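Local coordinates for ER-derived vesicles protein ERV41 (Saccharomyces cerevisiae, PDB 3ZLC), which helps a subset of secretory proteins travel from the endoplasmic reticulum to the Golgi in COPII-coated vesicles, and facilitates retrograde transport back, at residues F154-F163 with P232-F240. Residues are numbered along the deposited sequence; the frame is centred on the assembly and turned at random.
Sequences FNHVINEFSF and PGIFFKYNF
The carbonyl O of F154 takes a 2.9 Å hydrogen bond from ND1 of H156 and lies 3.7 Å from CD1 of I234. The imidazole is gripped from both nitrogens: F154 O lies in its plane, nearly in line with ND1-H, while NE2 bonds to the hydroxyl of Y191, which fixes the ring's rotation. This leaves one imidazole face to CG1 of I234. Near F154, CA of G233 sits 3.6 Å from the centroid of the F154 ring, almost on its normal, a CH-pi contact. In the middle, F161 and F236 form an offset stack with centroids 4.1 Å apart and planes at 18°. F161 CG stands opposite the backbone N (chi1 -170°), carrying the ring over the F236 face, while CD1 of I158 meets the F236 rim. An alanine in place of F161 would probably leave one face of F236 without its stacking partner and open a gap between the strands. Farther along, F163 rests CZ 3.8 Å from CB of Y238, and CD2 of F163 reaches CE1 of F240. No hydrogen bond joins the segments; the axes of strands 160-163 and 233-240 come within 10.9 Å, at 23° and so roughly parallel. A classic beta bulge at N159 and E160, facing D25, turns a corner in one strand. Such apolar packing between two facing sheets is characteristic of a beta-sandwich core, here in the lumenal domain.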
loop_
_atom_site.group_PDB
_atom_site.type_symbol
_atom_site.label_atom_id
_atom_site.label_comp_id
_atom_site.label_asym_id
_atom_site.label_seq_id
_atom_site.Cartn_x
_atom_site.Cartn_y
_atom_site.Cartn_z
ATOM N N PHE A 154 8.825 -4.153 -9.204
ATOM C CA PHE A 154 8.034 -3.694 -8.063
ATOM C C PHE A 154 8.011 -2.179 -7.858
ATOM O O PHE A 154 7.646 -1.693 -6.783
ATOM C CB PHE A 154 8.422 -4.460 -6.788
ATOM C CG PHE A 154 8.028 -5.918 -6.838
ATOM C CD1 PHE A 154 6.691 -6.289 -6.751
ATOM C CD2 PHE A 154 8.989 -6.913 -7.000
ATOM C CE1 PHE A 154 6.315 -7.641 -6.813
ATOM C CE2 PHE A 154 8.626 -8.263 -7.060
ATOM C CZ PHE A 154 7.288 -8.626 -6.967
ATOM N N ASN A 155 8.368 -1.433 -8.902
ATOM C CA ASN A 155 8.012 -0.017 -8.956
ATOM C C ASN A 155 6.519 0.082 -8.663
ATOM O O ASN A 155 5.737 -0.766 -9.083
ATOM C CB ASN A 155 8.308 0.568 -10.346
ATOM C CG ASN A 155 9.737 0.332 -10.779
ATOM O OD1 ASN A 155 10.671 0.588 -10.024
ATOM N ND2 ASN A 155 9.915 -0.180 -11.991
ATOM N N HIS A 156 6.104 1.094 -7.912
ATOM C CA HIS A 156 4.694 1.144 -7.559
ATOM C C HIS A 156 4.250 2.555 -7.244
ATOM O O HIS A 156 5.074 3.432 -6.956
ATOM C CB HIS A 156 4.398 0.210 -6.373
ATOM C CG HIS A 156 5.153 0.561 -5.128
ATOM N ND1 HIS A 156 6.458 0.174 -4.921
ATOM C CD2 HIS A 156 4.789 1.264 -4.023
ATOM C CE1 HIS A 156 6.870 0.620 -3.743
ATOM N NE2 HIS A 156 5.876 1.282 -3.179
ATOM N N VAL A 157 2.942 2.769 -7.347
ATOM C CA VAL A 157 2.329 4.040 -6.984
ATOM C C VAL A 157 1.285 3.716 -5.952
ATOM O O VAL A 157 0.449 2.844 -6.176
ATOM C CB VAL A 157 1.587 4.666 -8.177
ATOM C CG1 VAL A 157 0.766 5.883 -7.712
ATOM C CG2 VAL A 157 2.588 5.073 -9.256
ATOM N N ILE A 158 1.322 4.398 -4.814
ATOM C CA ILE A 158 0.278 4.181 -3.826
ATOM C C ILE A 158 -0.669 5.364 -3.921
ATOM O O ILE A 158 -0.312 6.475 -3.514
ATOM C CB ILE A 158 0.864 4.096 -2.383
ATOM C CG1 ILE A 158 1.788 2.873 -2.264
ATOM C CG2 ILE A 158 -0.269 3.986 -1.352
ATOM C CD1 ILE A 158 2.746 2.908 -1.046
ATOM N N ASN A 159 -1.864 5.147 -4.464
ATOM C CA ASN A 159 -2.836 6.234 -4.529
ATOM C C ASN A 159 -3.537 6.365 -3.188
ATOM O O ASN A 159 -3.775 7.482 -2.711
ATOM C CB ASN A 159 -3.851 6.007 -5.655
ATOM C CG ASN A 159 -3.189 5.895 -6.995
ATOM O OD1 ASN A 159 -2.466 6.808 -7.404
ATOM N ND2 ASN A 159 -3.383 4.750 -7.680
ATOM N N GLU A 160 -3.841 5.222 -2.579
ATOM C CA GLU A 160 -4.406 5.190 -1.225
ATOM C C GLU A 160 -3.875 4.013 -0.431
ATOM O O GLU A 160 -3.707 2.914 -0.971
ATOM C CB GLU A 160 -5.945 5.086 -1.259
ATOM C CG GLU A 160 -6.541 5.136 0.177
ATOM C CD GLU A 160 -8.050 4.934 0.224
ATOM O OE1 GLU A 160 -8.656 4.677 -0.840
ATOM O OE2 GLU A 160 -8.624 5.019 1.340
ATOM N N PHE A 161 -3.617 4.250 0.855
ATOM C CA PHE A 161 -3.393 3.176 1.813
ATOM C C PHE A 161 -3.842 3.709 3.172
ATOM O O PHE A 161 -3.196 4.589 3.737
ATOM C CB PHE A 161 -1.922 2.760 1.870
ATOM C CG PHE A 161 -1.705 1.513 2.660
ATOM C CD1 PHE A 161 -2.064 0.281 2.126
ATOM C CD2 PHE A 161 -1.181 1.564 3.948
ATOM C CE1 PHE A 161 -1.889 -0.890 2.851
ATOM C CE2 PHE A 161 -1.004 0.403 4.678
ATOM C CZ PHE A 161 -1.363 -0.826 4.133
ATOM N N SER A 162 -4.970 3.213 3.669
ATOM C CA SER A 162 -5.579 3.779 4.875
ATOM C C SER A 162 -6.206 2.659 5.689
ATOM O O SER A 162 -6.372 1.526 5.189
ATOM C CB SER A 162 -6.643 4.825 4.508
ATOM O OG SER A 162 -7.711 4.221 3.797
ATOM N N PHE A 163 -6.544 2.980 6.937
ATOM C CA PHE A 163 -7.138 2.030 7.884
ATOM C C PHE A 163 -8.448 2.600 8.359
ATOM O O PHE A 163 -8.493 3.743 8.863
ATOM C CB PHE A 163 -6.233 1.870 9.110
ATOM C CG PHE A 163 -4.898 1.262 8.795
ATOM C CD1 PHE A 163 -3.848 2.052 8.357
ATOM C CD2 PHE A 163 -4.708 -0.112 8.898
ATOM C CE1 PHE A 163 -2.608 1.492 8.047
ATOM C CE2 PHE A 163 -3.463 -0.690 8.591
ATOM C CZ PHE A 163 -2.418 0.118 8.165
ATOM N N PRO A 232 10.842 -11.359 -3.227
ATOM C CA PRO A 232 10.790 -9.894 -3.180
ATOM C C PRO A 232 9.378 -9.348 -3.372
ATOM O O PRO A 232 8.472 -10.106 -3.724
ATOM C CB PRO A 232 11.670 -9.479 -4.366
ATOM C CG PRO A 232 11.518 -10.590 -5.348
ATOM C CD PRO A 232 11.383 -11.849 -4.511
ATOM N N GLY A 233 9.185 -8.051 -3.146
ATOM C CA GLY A 233 7.869 -7.476 -3.346
ATOM C C GLY A 233 7.630 -6.211 -2.563
ATOM O O GLY A 233 8.553 -5.452 -2.252
ATOM N N ILE A 234 6.366 -5.972 -2.257
ATOM C CA ILE A 234 5.974 -4.748 -1.584
ATOM C C ILE A 234 5.227 -5.187 -0.333
ATOM O O ILE A 234 4.225 -5.905 -0.421
ATOM C CB ILE A 234 5.052 -3.893 -2.477
ATOM C CG1 ILE A 234 5.770 -3.490 -3.774
ATOM C CG2 ILE A 234 4.608 -2.629 -1.725
ATOM C CD1 ILE A 234 4.819 -3.051 -4.906
ATOM N N PHE A 235 5.718 -4.767 0.832
ATOM C CA PHE A 235 5.174 -5.251 2.105
ATOM C C PHE A 235 4.712 -4.116 3.011
ATOM O O PHE A 235 5.447 -3.149 3.247
ATOM C CB PHE A 235 6.236 -6.073 2.843
ATOM C CG PHE A 235 6.739 -7.280 2.061
ATOM C CD1 PHE A 235 7.741 -7.142 1.099
ATOM C CD2 PHE A 235 6.234 -8.550 2.312
ATOM C CE1 PHE A 235 8.212 -8.253 0.384
ATOM C CE2 PHE A 235 6.705 -9.673 1.605
ATOM C CZ PHE A 235 7.693 -9.520 0.645
ATOM N N PHE A 236 3.500 -4.244 3.534
ATOM C CA PHE A 236 2.979 -3.257 4.478
ATOM C C PHE A 236 2.849 -3.924 5.837
ATOM O O PHE A 236 1.966 -4.761 6.032
ATOM C CB PHE A 236 1.602 -2.789 4.031
ATOM C CG PHE A 236 1.598 -2.091 2.687
ATOM C CD1 PHE A 236 1.426 -2.810 1.513
ATOM C CD2 PHE A 236 1.745 -0.703 2.604
ATOM C CE1 PHE A 236 1.402 -2.165 0.260
ATOM C CE2 PHE A 236 1.724 -0.051 1.361
ATOM C CZ PHE A 236 1.553 -0.783 0.189
ATOM N N LYS A 237 3.743 -3.595 6.760
ATOM C CA LYS A 237 3.626 -4.121 8.115
ATOM C C LYS A 237 2.800 -3.139 8.917
ATOM O O LYS A 237 2.932 -1.914 8.758
ATOM C CB LYS A 237 5.001 -4.306 8.756
ATOM C CG LYS A 237 5.899 -5.265 7.992
ATOM C CD LYS A 237 6.481 -6.329 8.911
ATOM C CE LYS A 237 7.446 -7.238 8.154
ATOM N NZ LYS A 237 8.010 -8.320 9.018
ATOM N N TYR A 238 1.908 -3.659 9.751
ATOM C CA TYR A 238 1.086 -2.751 10.544
ATOM C C TYR A 238 0.952 -3.211 11.983
ATOM O O TYR A 238 0.918 -4.407 12.274
ATOM C CB TYR A 238 -0.297 -2.541 9.896
ATOM C CG TYR A 238 -0.977 -3.830 9.474
ATOM C CD1 TYR A 238 -1.711 -4.571 10.391
ATOM C CD2 TYR A 238 -0.893 -4.301 8.164
ATOM C CE1 TYR A 238 -2.347 -5.735 10.028
ATOM C CE2 TYR A 238 -1.534 -5.493 7.788
ATOM C CZ TYR A 238 -2.258 -6.199 8.730
ATOM O OH TYR A 238 -2.902 -7.385 8.412
ATOM N N ASN A 239 0.916 -2.244 12.889
ATOM C CA ASN A 239 0.578 -2.529 14.272
ATOM C C ASN A 239 -0.311 -1.408 14.786
ATOM O O ASN A 239 -0.330 -0.307 14.217
ATOM C CB ASN A 239 1.825 -2.656 15.139
ATOM C CG ASN A 239 1.589 -3.538 16.338
ATOM O OD1 ASN A 239 0.432 -3.748 16.748
ATOM N ND2 ASN A 239 2.667 -4.076 16.907
ATOM N N PHE A 240 -1.035 -1.679 15.863
ATOM C CA PHE A 240 -2.039 -0.739 16.352
ATOM C C PHE A 240 -1.680 -0.288 17.752
ATOM O O PHE A 240 -1.496 -1.105 18.653
ATOM C CB PHE A 240 -3.428 -1.394 16.296
ATOM C CG PHE A 240 -3.794 -1.862 14.903
ATOM C CD1 PHE A 240 -4.400 -0.998 14.008
ATOM C CD2 PHE A 240 -3.476 -3.159 14.482
ATOM C CE1 PHE A 240 -4.716 -1.417 12.708
ATOM C CE2 PHE A 240 -3.781 -3.583 13.179
ATOM C CZ PHE A 240 -4.405 -2.710 12.298
#